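PF04016 domain protein (Desulfitobacterium hafniense, PDB 3L5O) is of unknown function but combines an enolase-like and a Rossmann-like fold around a distinctive active site and may take part in heavy-metal chelation. Local coordinates at residues 26-31 with 78-83; 57-62 with 96-101; 89-94 with 196-201; 104-109 with 222-227. All coordinates share one frame; numbering follows the deposited sequence.

Contact 1: 26-31 with 78-83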
loop_
_atom_site.group_PDB
_atom_site.type_symbol
_atom_site.label_atom_id
_atom_site.label_comp_id
_atom_site.label_asym_id
_atom_site.label_seq_id
_atom_site.Cartn_x
_atom_site.Cartn_y
_atom_site.Cartn_z
ATOM N N ALA A 26 13.675 5.496 -4.268
ATOM C CA ALA A 26 13.919 4.112 -4.734
ATOM C C ALA A 26 12.757 3.589 -5.599
ATOM O O ALA A 26 12.983 2.994 -6.642
ATOM C CB ALA A 26 14.122 3.179 -3.524
HETATM N N MSE A 27 11.523 3.805 -5.158
HETATM C CA MSE A 27 10.335 3.369 -5.908
HETATM C C MSE A 27 10.203 4.117 -7.215
HETATM O O MSE A 27 9.984 3.519 -8.269
HETATM C CB MSE A 27 9.055 3.582 -5.108
HETATM C CG MSE A 27 8.913 2.701 -3.922
HETATM SE SE MSE A 27 7.148 2.932 -3.076
HETATM C CE MSE A 27 7.188 4.532 -2.370
ATOM N N ILE A 28 10.364 5.435 -7.154
ATOM C CA ILE A 28 10.163 6.285 -8.341
ATOM C C ILE A 28 11.236 5.989 -9.386
ATOM O O ILE A 28 10.951 5.856 -10.581
ATOM C CB ILE A 28 10.185 7.803 -7.948
ATOM C CG1 ILE A 28 8.985 8.161 -7.056
ATOM C CG2 ILE A 28 10.152 8.677 -9.202
ATOM C CD1 ILE A 28 9.153 9.496 -6.324
ATOM N N ASN A 29 12.481 5.877 -8.932
ATOM C CA ASN A 29 13.612 5.773 -9.854
ATOM C C ASN A 29 13.677 4.428 -10.533
ATOM O O ASN A 29 14.395 4.281 -11.510
ATOM C CB ASN A 29 14.932 6.090 -9.138
ATOM C CG ASN A 29 15.041 7.534 -8.797
ATOM O OD1 ASN A 29 14.541 8.360 -9.554
ATOM N ND2 ASN A 29 15.706 7.873 -7.667
ATOM N N GLY A 30 12.918 3.462 -10.030
ATOM C CA GLY A 30 12.766 2.175 -10.678
ATOM C C GLY A 30 11.791 2.140 -11.850
ATOM O O GLY A 30 11.730 1.150 -12.553
ATOM N N ILE A 31 11.036 3.210 -12.077
ATOM C CA ILE A 31 10.054 3.237 -13.163
ATOM C C ILE A 31 10.714 3.696 -14.484
ATOM O O ILE A 31 11.224 4.804 -14.570
ATOM C CB ILE A 31 8.835 4.156 -12.807
ATOM C CG1 ILE A 31 8.168 3.729 -11.492
ATOM C CG2 ILE A 31 7.763 4.140 -13.929
ATOM C CD1 ILE A 31 7.174 4.746 -10.949
ATOM N N PRO A 78 4.672 10.851 -18.491
ATOM C CA PRO A 78 5.350 9.677 -17.954
ATOM C C PRO A 78 4.862 9.325 -16.581
ATOM O O PRO A 78 4.696 10.157 -15.682
ATOM C CB PRO A 78 6.823 10.106 -17.918
ATOM C CG PRO A 78 6.927 11.065 -19.023
ATOM C CD PRO A 78 5.636 11.855 -18.976
ATOM N N LEU A 79 4.644 8.034 -16.415
ATOM C CA LEU A 79 4.287 7.469 -15.151
ATOM C C LEU A 79 5.272 7.872 -14.057
ATOM O O LEU A 79 4.887 8.125 -12.910
ATOM C CB LEU A 79 4.249 5.949 -15.315
ATOM C CG LEU A 79 3.327 5.115 -14.463
ATOM C CD1 LEU A 79 1.859 5.553 -14.645
ATOM C CD2 LEU A 79 3.530 3.656 -14.848
ATOM N N ARG A 80 6.549 7.955 -14.394
ATOM C CA ARG A 80 7.534 8.318 -13.380
ATOM C C ARG A 80 7.412 9.777 -12.939
ATOM O O ARG A 80 7.742 10.112 -11.805
ATOM C CB ARG A 80 8.939 8.034 -13.865
ATOM C CG ARG A 80 9.942 8.199 -12.754
ATOM C CD ARG A 80 11.319 7.716 -13.090
ATOM N NE ARG A 80 11.905 8.414 -14.221
ATOM C CZ ARG A 80 12.968 7.973 -14.875
ATOM N NH1 ARG A 80 13.541 6.822 -14.521
ATOM N NH2 ARG A 80 13.465 8.677 -15.886
ATOM N N VAL A 81 6.950 10.640 -13.839
ATOM C CA VAL A 81 6.720 12.051 -13.504
ATOM C C VAL A 81 5.497 12.159 -12.555
ATOM O O VAL A 81 5.575 12.784 -11.503
ATOM C CB VAL A 81 6.572 12.930 -14.764
ATOM C CG1 VAL A 81 6.203 14.351 -14.389
ATOM C CG2 VAL A 81 7.875 12.938 -15.565
ATOM N N ALA A 82 4.395 11.537 -12.937
ATOM C CA ALA A 82 3.215 11.432 -12.090
ATOM C C ALA A 82 3.504 10.785 -10.696
ATOM O O ALA A 82 2.901 11.166 -9.725
ATOM C CB ALA A 82 2.139 10.628 -12.788
ATOM N N ALA A 83 4.430 9.826 -10.630
ATOM C CA ALA A 83 4.812 9.167 -9.386
ATOM C C ALA A 83 5.422 10.151 -8.387
ATOM O O ALA A 83 5.305 9.936 -7.202
ATOM C CB ALA A 83 5.775 8.008 -9.645
#

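Contact 2: 57-62 with 96-101. With IMD (imidazole), chain E.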
loop_
_atom_site.group_PDB
_atom_site.type_symbol
_atom_site.label_atom_id
_atom_site.label_comp_id
_atom_site.label_asym_id
_atom_site.label_seq_id
_atom_site.Cartn_x
_atom_site.Cartn_y
_atom_site.Cartn_z
ATOM N N LEU A 57 -3.262 1.274 -7.693
ATOM C CA LEU A 57 -4.241 1.855 -6.771
ATOM C C LEU A 57 -3.524 2.606 -5.642
ATOM O O LEU A 57 -2.386 2.247 -5.251
ATOM C CB LEU A 57 -5.099 0.762 -6.134
ATOM C CG LEU A 57 -6.032 -0.058 -7.009
ATOM C CD1 LEU A 57 -6.372 -1.369 -6.322
ATOM C CD2 LEU A 57 -7.303 0.734 -7.317
ATOM N N GLY A 58 -4.152 3.684 -5.183
ATOM C CA GLY A 58 -3.735 4.359 -3.961
ATOM C C GLY A 58 -4.950 4.779 -3.134
ATOM O O GLY A 58 -5.974 5.112 -3.730
ATOM N N PRO A 59 -4.884 4.721 -1.792
ATOM C CA PRO A 59 -6.047 5.049 -0.947
ATOM C C PRO A 59 -6.285 6.545 -0.681
ATOM O O PRO A 59 -5.310 7.283 -0.448
ATOM C CB PRO A 59 -5.730 4.333 0.375
ATOM C CG PRO A 59 -4.238 4.364 0.460
ATOM C CD PRO A 59 -3.731 4.289 -0.981
ATOM N N ASN A 60 -7.562 6.942 -0.694
ATOM C CA ASN A 60 -8.040 8.294 -0.357
ATOM C C ASN A 60 -8.811 8.271 0.953
ATOM O O ASN A 60 -9.097 7.206 1.464
ATOM C CB ASN A 60 -9.005 8.797 -1.439
ATOM C CG ASN A 60 -8.307 9.112 -2.732
ATOM O OD1 ASN A 60 -7.114 9.372 -2.733
ATOM N ND2 ASN A 60 -9.045 9.104 -3.842
ATOM N N ARG A 61 -9.138 9.443 1.496
ATOM C CA ARG A 61 -10.100 9.545 2.608
ATOM C C ARG A 61 -11.370 10.244 2.106
ATOM O O ARG A 61 -11.311 10.989 1.127
ATOM C CB ARG A 61 -9.544 10.360 3.789
ATOM C CG ARG A 61 -8.075 10.186 4.154
ATOM C CD ARG A 61 -7.468 11.492 4.707
ATOM N NE ARG A 61 -6.155 11.350 5.344
ATOM C CZ ARG A 61 -5.937 10.967 6.614
ATOM N NH1 ARG A 61 -6.952 10.662 7.433
ATOM N NH2 ARG A 61 -4.686 10.883 7.068
ATOM N N PRO A 62 -12.510 10.031 2.771
ATOM C CA PRO A 62 -13.710 10.853 2.522
ATOM C C PRO A 62 -13.545 12.297 3.036
ATOM O O PRO A 62 -14.205 13.212 2.526
ATOM C CB PRO A 62 -14.816 10.121 3.296
ATOM C CG PRO A 62 -14.101 9.380 4.381
ATOM C CD PRO A 62 -12.749 9.009 3.808
ATOM N N ILE A 96 -2.651 9.624 -5.833
ATOM C CA ILE A 96 -2.432 9.525 -7.297
ATOM C C ILE A 96 -1.007 9.094 -7.648
ATOM O O ILE A 96 -0.803 8.245 -8.518
ATOM C CB ILE A 96 -2.781 10.888 -7.931
ATOM C CG1 ILE A 96 -4.293 11.129 -7.775
ATOM C CG2 ILE A 96 -2.375 10.972 -9.376
ATOM C CD1 ILE A 96 -4.758 12.528 -8.180
ATOM N N GLY A 97 -0.031 9.691 -6.971
ATOM C CA GLY A 97 1.359 9.299 -7.058
ATOM C C GLY A 97 1.581 7.845 -6.737
ATOM O O GLY A 97 2.335 7.200 -7.426
ATOM N N LEU A 98 0.955 7.327 -5.677
ATOM C CA LEU A 98 1.076 5.903 -5.375
ATOM C C LEU A 98 0.357 5.024 -6.412
ATOM O O LEU A 98 0.855 3.970 -6.764
ATOM C CB LEU A 98 0.574 5.589 -3.955
ATOM C CG LEU A 98 0.692 4.132 -3.473
ATOM C CD1 LEU A 98 2.128 3.591 -3.549
ATOM C CD2 LEU A 98 0.168 4.044 -2.047
ATOM N N ALA A 99 -0.806 5.442 -6.896
ATOM C CA ALA A 99 -1.441 4.748 -8.016
ATOM C C ALA A 99 -0.500 4.618 -9.253
ATOM O O ALA A 99 -0.377 3.540 -9.836
ATOM C CB ALA A 99 -2.783 5.422 -8.374
ATOM N N ALA A 100 0.234 5.681 -9.575
ATOM C CA ALA A 100 1.181 5.679 -10.669
ATOM C C ALA A 100 2.342 4.716 -10.394
ATOM O O ALA A 100 2.715 3.927 -11.255
ATOM C CB ALA A 100 1.730 7.096 -10.903
ATOM N N ILE A 101 2.895 4.754 -9.189
ATOM C CA ILE A 101 3.916 3.764 -8.811
ATOM C C ILE A 101 3.414 2.337 -9.040
ATOM O O ILE A 101 4.121 1.495 -9.612
ATOM C CB ILE A 101 4.344 3.975 -7.346
ATOM C CG1 ILE A 101 5.184 5.242 -7.242
ATOM C CG2 ILE A 101 5.112 2.761 -6.806
ATOM C CD1 ILE A 101 5.380 5.721 -5.826
HETATM N N1 IMD E . -3.415 8.370 4.064
HETATM C C2 IMD E . -4.103 7.608 3.174
HETATM N N3 IMD E . -4.999 8.393 2.533
HETATM C C4 IMD E . -4.877 9.655 3.010
HETATM C C5 IMD E . -3.879 9.636 3.976
#

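Contact 3: 89-94 with 196-201. With IMD (imidazole), chain D.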
loop_
_atom_site.group_PDB
_atom_site.type_symbol
_atom_site.label_atom_id
_atom_site.label_comp_id
_atom_site.label_asym_id
_atom_site.label_seq_id
_atom_site.Cartn_x
_atom_site.Cartn_y
_atom_site.Cartn_z
ATOM N N TRP A 89 2.368 16.770 0.061
ATOM C CA TRP A 89 1.736 16.890 1.393
ATOM C C TRP A 89 0.241 17.091 1.293
ATOM O O TRP A 89 -0.436 17.197 2.296
ATOM C CB TRP A 89 2.397 18.005 2.195
ATOM C CG TRP A 89 3.783 17.621 2.538
ATOM C CD1 TRP A 89 4.933 18.140 2.020
ATOM C CD2 TRP A 89 4.172 16.541 3.392
ATOM N NE1 TRP A 89 6.018 17.473 2.534
ATOM C CE2 TRP A 89 5.576 16.485 3.380
ATOM C CE3 TRP A 89 3.467 15.607 4.171
ATOM C CZ2 TRP A 89 6.293 15.559 4.130
ATOM C CZ3 TRP A 89 4.179 14.691 4.916
ATOM C CH2 TRP A 89 5.581 14.687 4.902
ATOM N N ASN A 90 -0.259 17.148 0.060
ATOM C CA ASN A 90 -1.672 17.041 -0.240
ATOM C C ASN A 90 -1.935 15.556 -0.473
ATOM O O ASN A 90 -1.472 14.973 -1.445
ATOM C CB ASN A 90 -1.999 17.888 -1.483
ATOM C CG ASN A 90 -3.453 17.798 -1.885
ATOM O OD1 ASN A 90 -4.041 16.712 -1.940
ATOM N ND2 ASN A 90 -4.045 18.932 -2.149
ATOM N N TYR A 91 -2.676 14.935 0.437
ATOM C CA TYR A 91 -2.877 13.501 0.411
ATOM C C TYR A 91 -3.704 12.939 -0.769
ATOM O O TYR A 91 -3.483 11.796 -1.164
ATOM C CB TYR A 91 -3.368 13.018 1.797
ATOM C CG TYR A 91 -2.319 13.150 2.954
ATOM C CD1 TYR A 91 -0.939 13.335 2.702
ATOM C CD2 TYR A 91 -2.726 13.051 4.296
ATOM C CE1 TYR A 91 -0.001 13.444 3.760
ATOM C CE2 TYR A 91 -1.800 13.152 5.355
ATOM C CZ TYR A 91 -0.444 13.344 5.083
ATOM O OH TYR A 91 0.447 13.439 6.142
ATOM N N VAL A 92 -4.604 13.710 -1.360
ATOM C CA VAL A 92 -5.273 13.252 -2.597
ATOM C C VAL A 92 -4.262 13.156 -3.773
ATOM O O VAL A 92 -4.310 12.242 -4.566
ATOM C CB VAL A 92 -6.458 14.141 -2.983
ATOM C CG1 VAL A 92 -7.026 13.730 -4.330
ATOM C CG2 VAL A 92 -7.528 14.078 -1.914
ATOM N N GLU A 93 -3.369 14.131 -3.874
ATOM C CA GLU A 93 -2.307 14.130 -4.861
ATOM C C GLU A 93 -1.349 12.962 -4.607
ATOM O O GLU A 93 -0.963 12.255 -5.531
ATOM C CB GLU A 93 -1.590 15.474 -4.821
ATOM C CG GLU A 93 -0.370 15.537 -5.705
ATOM C CD GLU A 93 0.191 16.926 -5.882
ATOM O OE1 GLU A 93 -0.506 17.904 -5.522
ATOM O OE2 GLU A 93 1.340 17.027 -6.416
ATOM N N ALA A 94 -0.987 12.744 -3.347
ATOM C CA ALA A 94 -0.086 11.645 -2.976
ATOM C C ALA A 94 -0.680 10.294 -3.322
ATOM O O ALA A 94 0.032 9.428 -3.798
ATOM C CB ALA A 94 0.270 11.706 -1.513
ATOM N N SER A 196 0.323 4.370 4.764
ATOM C CA SER A 196 1.466 5.040 5.348
ATOM C C SER A 196 2.433 5.611 4.307
ATOM O O SER A 196 3.174 6.533 4.601
ATOM C CB SER A 196 2.225 4.109 6.278
ATOM O OG SER A 196 2.704 2.983 5.560
ATOM N N VAL A 197 2.434 5.063 3.105
ATOM C CA VAL A 197 3.203 5.627 2.001
ATOM C C VAL A 197 2.644 6.985 1.671
ATOM O O VAL A 197 3.393 7.977 1.542
ATOM C CB VAL A 197 3.123 4.715 0.722
ATOM C CG1 VAL A 197 3.847 5.352 -0.473
ATOM C CG2 VAL A 197 3.685 3.373 1.034
ATOM N N VAL A 198 1.324 7.036 1.542
ATOM C CA VAL A 198 0.646 8.265 1.155
ATOM C C VAL A 198 0.804 9.372 2.196
ATOM O O VAL A 198 1.058 10.530 1.866
ATOM C CB VAL A 198 -0.857 8.010 0.926
ATOM C CG1 VAL A 198 -1.596 9.325 0.707
ATOM C CG2 VAL A 198 -1.090 7.047 -0.266
ATOM N N ASP A 199 0.667 9.049 3.474
ATOM C CA ASP A 199 0.756 10.134 4.445
ATOM C C ASP A 199 2.178 10.400 4.993
ATOM O O ASP A 199 2.377 11.322 5.777
ATOM C CB ASP A 199 -0.325 10.004 5.534
ATOM C CG ASP A 199 -0.223 8.773 6.283
ATOM O OD1 ASP A 199 0.917 8.245 6.328
ATOM O OD2 ASP A 199 -1.212 8.264 6.877
ATOM N N LYS A 200 3.159 9.644 4.512
ATOM C CA LYS A 200 4.578 9.856 4.853
ATOM C C LYS A 200 4.931 9.499 6.296
ATOM O O LYS A 200 5.956 9.915 6.819
ATOM C CB LYS A 200 5.054 11.269 4.487
ATOM C CG LYS A 200 5.764 11.392 3.105
ATOM C CD LYS A 200 4.855 11.214 1.904
ATOM C CE LYS A 200 3.943 12.438 1.699
ATOM N NZ LYS A 200 2.944 12.104 0.616
ATOM N N THR A 201 4.107 8.670 6.921
ATOM C CA THR A 201 4.440 8.106 8.246
ATOM C C THR A 201 5.374 6.918 8.119
ATOM O O THR A 201 6.035 6.536 9.095
ATOM C CB THR A 201 3.165 7.682 9.014
ATOM O OG1 THR A 201 2.340 6.832 8.198
ATOM C CG2 THR A 201 2.336 8.904 9.348
HETATM N N1 IMD D . -2.318 4.871 9.034
HETATM C C2 IMD D . -1.708 5.109 7.845
HETATM N N3 IMD D . -0.643 5.895 8.067
HETATM C C4 IMD D . -0.569 6.165 9.381
HETATM C C5 IMD D . -1.635 5.520 9.996
#

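Contact 4: 104-109 with 222-227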
loop_
_atom_site.group_PDB
_atom_site.type_symbol
_atom_site.label_atom_id
_atom_site.label_comp_id
_atom_site.label_asym_id
_atom_site.label_seq_id
_atom_site.Cartn_x
_atom_site.Cartn_y
_atom_site.Cartn_z
ATOM N N TYR A 104 3.193 0.727 -12.623
ATOM C CA TYR A 104 4.405 0.008 -13.081
ATOM C C TYR A 104 4.557 -1.333 -12.322
ATOM O O TYR A 104 4.418 -2.378 -12.928
ATOM C CB TYR A 104 5.663 0.817 -12.884
ATOM C CG TYR A 104 6.897 0.019 -13.222
ATOM C CD1 TYR A 104 7.128 -0.422 -14.525
ATOM C CD2 TYR A 104 7.835 -0.278 -12.258
ATOM C CE1 TYR A 104 8.259 -1.154 -14.839
ATOM C CE2 TYR A 104 8.968 -1.004 -12.562
ATOM C CZ TYR A 104 9.174 -1.430 -13.847
ATOM O OH TYR A 104 10.312 -2.132 -14.100
ATOM N N TYR A 105 4.838 -1.288 -11.015
ATOM C CA TYR A 105 5.257 -2.502 -10.281
ATOM C C TYR A 105 4.233 -3.645 -10.244
ATOM O O TYR A 105 4.608 -4.855 -10.226
ATOM C CB TYR A 105 5.686 -2.144 -8.867
ATOM C CG TYR A 105 6.927 -1.294 -8.795
ATOM C CD1 TYR A 105 8.191 -1.868 -8.929
ATOM C CD2 TYR A 105 6.849 0.082 -8.583
ATOM C CE1 TYR A 105 9.337 -1.098 -8.885
ATOM C CE2 TYR A 105 8.007 0.866 -8.539
ATOM C CZ TYR A 105 9.251 0.265 -8.682
ATOM O OH TYR A 105 10.424 0.997 -8.626
ATOM N N ASN A 106 2.953 -3.270 -10.268
ATOM C CA ASN A 106 1.852 -4.227 -10.138
ATOM C C ASN A 106 1.216 -4.571 -11.472
ATOM O O ASN A 106 0.130 -5.157 -11.520
ATOM C CB ASN A 106 0.759 -3.744 -9.140
ATOM C CG ASN A 106 1.305 -3.448 -7.746
ATOM O OD1 ASN A 106 2.499 -3.577 -7.488
ATOM N ND2 ASN A 106 0.420 -3.024 -6.839
ATOM N N ASN A 107 1.895 -4.194 -12.554
ATOM C CA ASN A 107 1.618 -4.684 -13.892
ATOM C C ASN A 107 1.892 -6.191 -13.824
ATOM O O ASN A 107 2.914 -6.583 -13.289
ATOM C CB ASN A 107 2.579 -3.969 -14.888
ATOM C CG ASN A 107 2.398 -4.407 -16.289
ATOM O OD1 ASN A 107 2.360 -5.593 -16.571
ATOM N ND2 ASN A 107 2.286 -3.451 -17.199
ATOM N N PRO A 108 1.000 -7.045 -14.328
ATOM C CA PRO A 108 1.206 -8.498 -14.205
ATOM C C PRO A 108 2.541 -8.972 -14.821
ATOM O O PRO A 108 3.220 -9.779 -14.193
ATOM C CB PRO A 108 -0.009 -9.100 -14.935
ATOM C CG PRO A 108 -0.523 -8.016 -15.793
ATOM C CD PRO A 108 -0.247 -6.734 -15.049
ATOM N N GLN A 109 2.913 -8.480 -15.999
ATOM C CA GLN A 109 4.206 -8.828 -16.585
ATOM C C GLN A 109 5.413 -8.283 -15.792
ATOM O O GLN A 109 6.425 -8.974 -15.678
ATOM C CB GLN A 109 4.296 -8.412 -18.076
ATOM N N THR A 222 -0.108 -1.390 -1.926
ATOM C CA THR A 222 1.253 -1.839 -1.702
ATOM C C THR A 222 1.917 -2.099 -3.051
ATOM O O THR A 222 1.391 -2.877 -3.865
ATOM C CB THR A 222 1.242 -3.138 -0.912
ATOM O OG1 THR A 222 0.583 -2.925 0.359
ATOM C CG2 THR A 222 2.660 -3.589 -0.605
ATOM N N PRO A 223 3.042 -1.428 -3.302
ATOM C CA PRO A 223 3.864 -1.735 -4.474
ATOM C C PRO A 223 4.604 -3.049 -4.318
ATOM O O PRO A 223 5.199 -3.304 -3.272
ATOM C CB PRO A 223 4.838 -0.532 -4.559
ATOM C CG PRO A 223 4.412 0.450 -3.515
ATOM C CD PRO A 223 3.589 -0.301 -2.520
ATOM N N LEU A 224 4.572 -3.865 -5.361
ATOM C CA LEU A 224 5.188 -5.170 -5.358
ATOM C C LEU A 224 6.614 -5.044 -5.885
ATOM O O LEU A 224 7.000 -5.649 -6.902
ATOM C CB LEU A 224 4.319 -6.134 -6.166
ATOM C CG LEU A 224 2.914 -6.360 -5.557
ATOM C CD1 LEU A 224 1.992 -7.025 -6.542
ATOM C CD2 LEU A 224 2.954 -7.185 -4.261
ATOM N N ALA A 225 7.383 -4.252 -5.137
ATOM C CA ALA A 225 8.646 -3.674 -5.544
ATOM C C ALA A 225 9.729 -4.219 -4.612
ATOM O O ALA A 225 9.941 -3.681 -3.505
ATOM C CB ALA A 225 8.568 -2.176 -5.416
ATOM N N PRO A 226 10.386 -5.299 -5.030
ATOM C CA PRO A 226 11.438 -5.932 -4.224
ATOM C C PRO A 226 12.526 -4.981 -3.752
ATOM O O PRO A 226 13.197 -5.312 -2.795
ATOM C CB PRO A 226 12.030 -6.977 -5.165
ATOM C CG PRO A 226 10.964 -7.270 -6.158
ATOM C CD PRO A 226 10.149 -6.015 -6.297
ATOM N N VAL A 227 12.712 -3.834 -4.403
ATOM C CA VAL A 227 13.654 -2.826 -3.927
ATOM C C VAL A 227 13.318 -2.394 -2.487
ATOM O O VAL A 227 14.202 -2.087 -1.685
ATOM C CB VAL A 227 13.725 -1.597 -4.904
ATOM C CG1 VAL A 227 12.499 -0.705 -4.771
ATOM C CG2 VAL A 227 15.005 -0.796 -4.700
HETATM O O HOH W 1 7.123 -5.597 -9.517
#

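Contact 1: 26-31 with 78-83
The flat guanidinium group of Arg80 has backbone carbonyls of 26-31 around it: Asn29 O lies at its edge, near its plane, 4.0 Å from Arg80 NH1, while Ile31 O approaches obliquely and stands 3.1 Å from Arg80 NH1. The contact sets helix 79-83 against helix 22-29 and the turn that follows it, in the part of the chain that carries the three-stranded antiparallel sheet and is probably the enolase-like half. Carbonyls at the C-terminal side of a helix gather partial negative charge, a setting that probably attracts an arginine; Glu33 adds a weak, long ion pair to NH2. Arg80 reaches there with CG anti to its own amide nitrogen (chi1 -171°) and a bend at chi3 (60°) that brings NH1 near Ile31 O. On the way its methylenes serve as apolar surface. CG rests 3.6 Å from Ile28 CG2, CD passes 3.1 Å from Ile28 O, and the arginine chain and the Ile31 side chain run past each other, pointing opposite ways. With an alanine here, the carbonyls of Asn29 and Ile31 would probably lose their positive neighbour, and the flank of Ile28 its methylene cover. Beneath the arginine the packing is purely apolar and buried. The branched Ile31 sends CG2 to Leu79 CB at 4.2 Å, while its other branch turns to Ala83, whose small side chain suits a place also pressed by Ile101 of helix 91-105. Ile28 CG1 comes to 4.1 Å from Ala83 CB, and Ile31 CD1 meets the same methyl, Ala83 CB, at 3.8 Å.

Contact 2: 57-62 with 96-101
Leu98 crosses from helix 91-105 to strand 54-59, an outermost strand of the three-stranded antiparallel sheet in what is probably the enolase-like part of the protein. Starting at the root, Leu98 CB lies 4.5 Å from Gly58 CA. A side chain on Gly58 would point straight at the helix and crowd that CB, so glycine suits the strand here. With CG anti to the amide nitrogen (chi1 -178°), the leucine brings Leu98 CG to 4.0 Å from Leu57 O, a carbonyl that also accepts a hydrogen bond from the Asn102 side chain. At the tip, CD2 turns to the proline ring: Leu98 CD2 meets Pro59 CD at 4.0 Å. The other methyl, CD1, belongs to the packing against Val197 and Pro223, so one branched side chain fills the space between strand and neighbouring elements.

One residue on, Ala99 allows the backbones to close in, its CA only 4.2 Å from Leu57 CA. The local axes run nearly antiparallel, at 153°, and approach to 5.9 Å; a methyl suits so close an approach, and Ala99 CB sits 3.9 Å from Gly58 N. Beyond the strand, Asn60 is tied through OD1 to Ser95 OG, in the first half of the same helix. An imidazole, probably from the crystallisation liquor, makes a weak hydrogen bond from N3 to Pro59 O at 3.2 Å.

Contact 3: 89-94 with 196-201
Trp89 lays its six-membered ring against the aliphatic part of Lys200. Lys200 CE stands over one ring face, 4.1 Å from the centroid, and Lys200 CB comes within 3.5 Å of Trp89 CH2. Doubly bent at chi2 and chi3, the lysine chain folds back across the indole; its NZ is too distant for more than a weak cation-pi attraction and donates instead to Val198 O at 2.8 Å, and to the carbonyls of Val86 and Ser88.

Next, Asn90 caps helix 91-105, its OD1 accepting from Glu93 N, with a weaker bond from Val92 N. Tyr91, in the first turn, presents a ring face to Asp199, whose CB lies over it, 3.7 Å from the centroid, while Tyr91 OH reaches to 2.9 Å from Asp199 O. Here the start of helix 91-105 meets the short helix 195-199 that follows strand 189-193 of the largely parallel sheet, probably the Rossmann-like part, so the contact spans two parts that probably together form the active site. Asp199 makes an Asx turn: OD1 accepts from Thr201 N on the anti side and from Thr201 OG1, at 2.7 Å, on the syn side. OD2 accepts from Trp168 NE1, and an imidazole, probably from the crystallisation liquor, places N3 2.7 Å from Asp199 OD2.

Last comes Ala94, its CB close to Lys200 NZ and 3.8 Å from Val198 CG1.

Contact 4: 104-109 with 222-227
Asn106 grips the backbone of 222-227 with both ends of its amide. Leu224 N donates to Asn106 OD1 over 3.0 Å, in the carbonyl plane (N-H...O 152°). Asn106 ND2 donates to Thr222 O at 3.1 Å and 165°, the acceptor lying nearly in the amide plane. CG lies beside the backbone N, anti to the carbonyl carbon (chi1 -57°), which swings the amide toward the loop. One donor and one acceptor on a short, rigid side chain match a C=O and an N-H two residues apart, and the paired bonds fix the flip of the amide. A leucine in its place is likely to leave the buried Leu224 N and Thr222 O without these partners. A water adds a bridge, donating to Tyr105 O at 2.7 Å and to Leu224 O at 2.6 Å. The bonded residues lie in the loop between strands 214-218 and 235-241 of the probably Rossmann-like sheet, where Leu224 centres an inverse gamma turn, and Asn106 directly follows helix 91-105. Around the polar core, Leu224 CB packs 3.4 Å from Asn106 OD1. Tyr105 supplies a flat wall: Ala225 CB lies over one face, 3.8 Å from the ring centroid, with Tyr104 CD2 over the opposite face. The hydroxyl of Tyr105 is hydrogen-bonded to Met27 O.

In the fold
Helix 91-105 runs through contacts 2, 3 and 4: contact 3 uses its start, contact 2 its middle and contact 4 its end. Contact 1 joins by packing, Leu79 and Ala83 lying on Ala100 and Ile101. Contacts 2 and 3 are nearest, their centres 8 Å apart, with Leu98 against Val197 and Val198; contacts 3 and 4 are 19 Å apart between centres and do not touch. Along the chain, contacts 1 and 2 interleave within the probable enolase-like part, and contacts 3 and 4 interleave as they tie the helix to helix 195-199 and the loop after strand 214-218. The enolase-like and Rossmann-like parts are probably joined along this whole helix, Met27 linking contact 1 to contact 4.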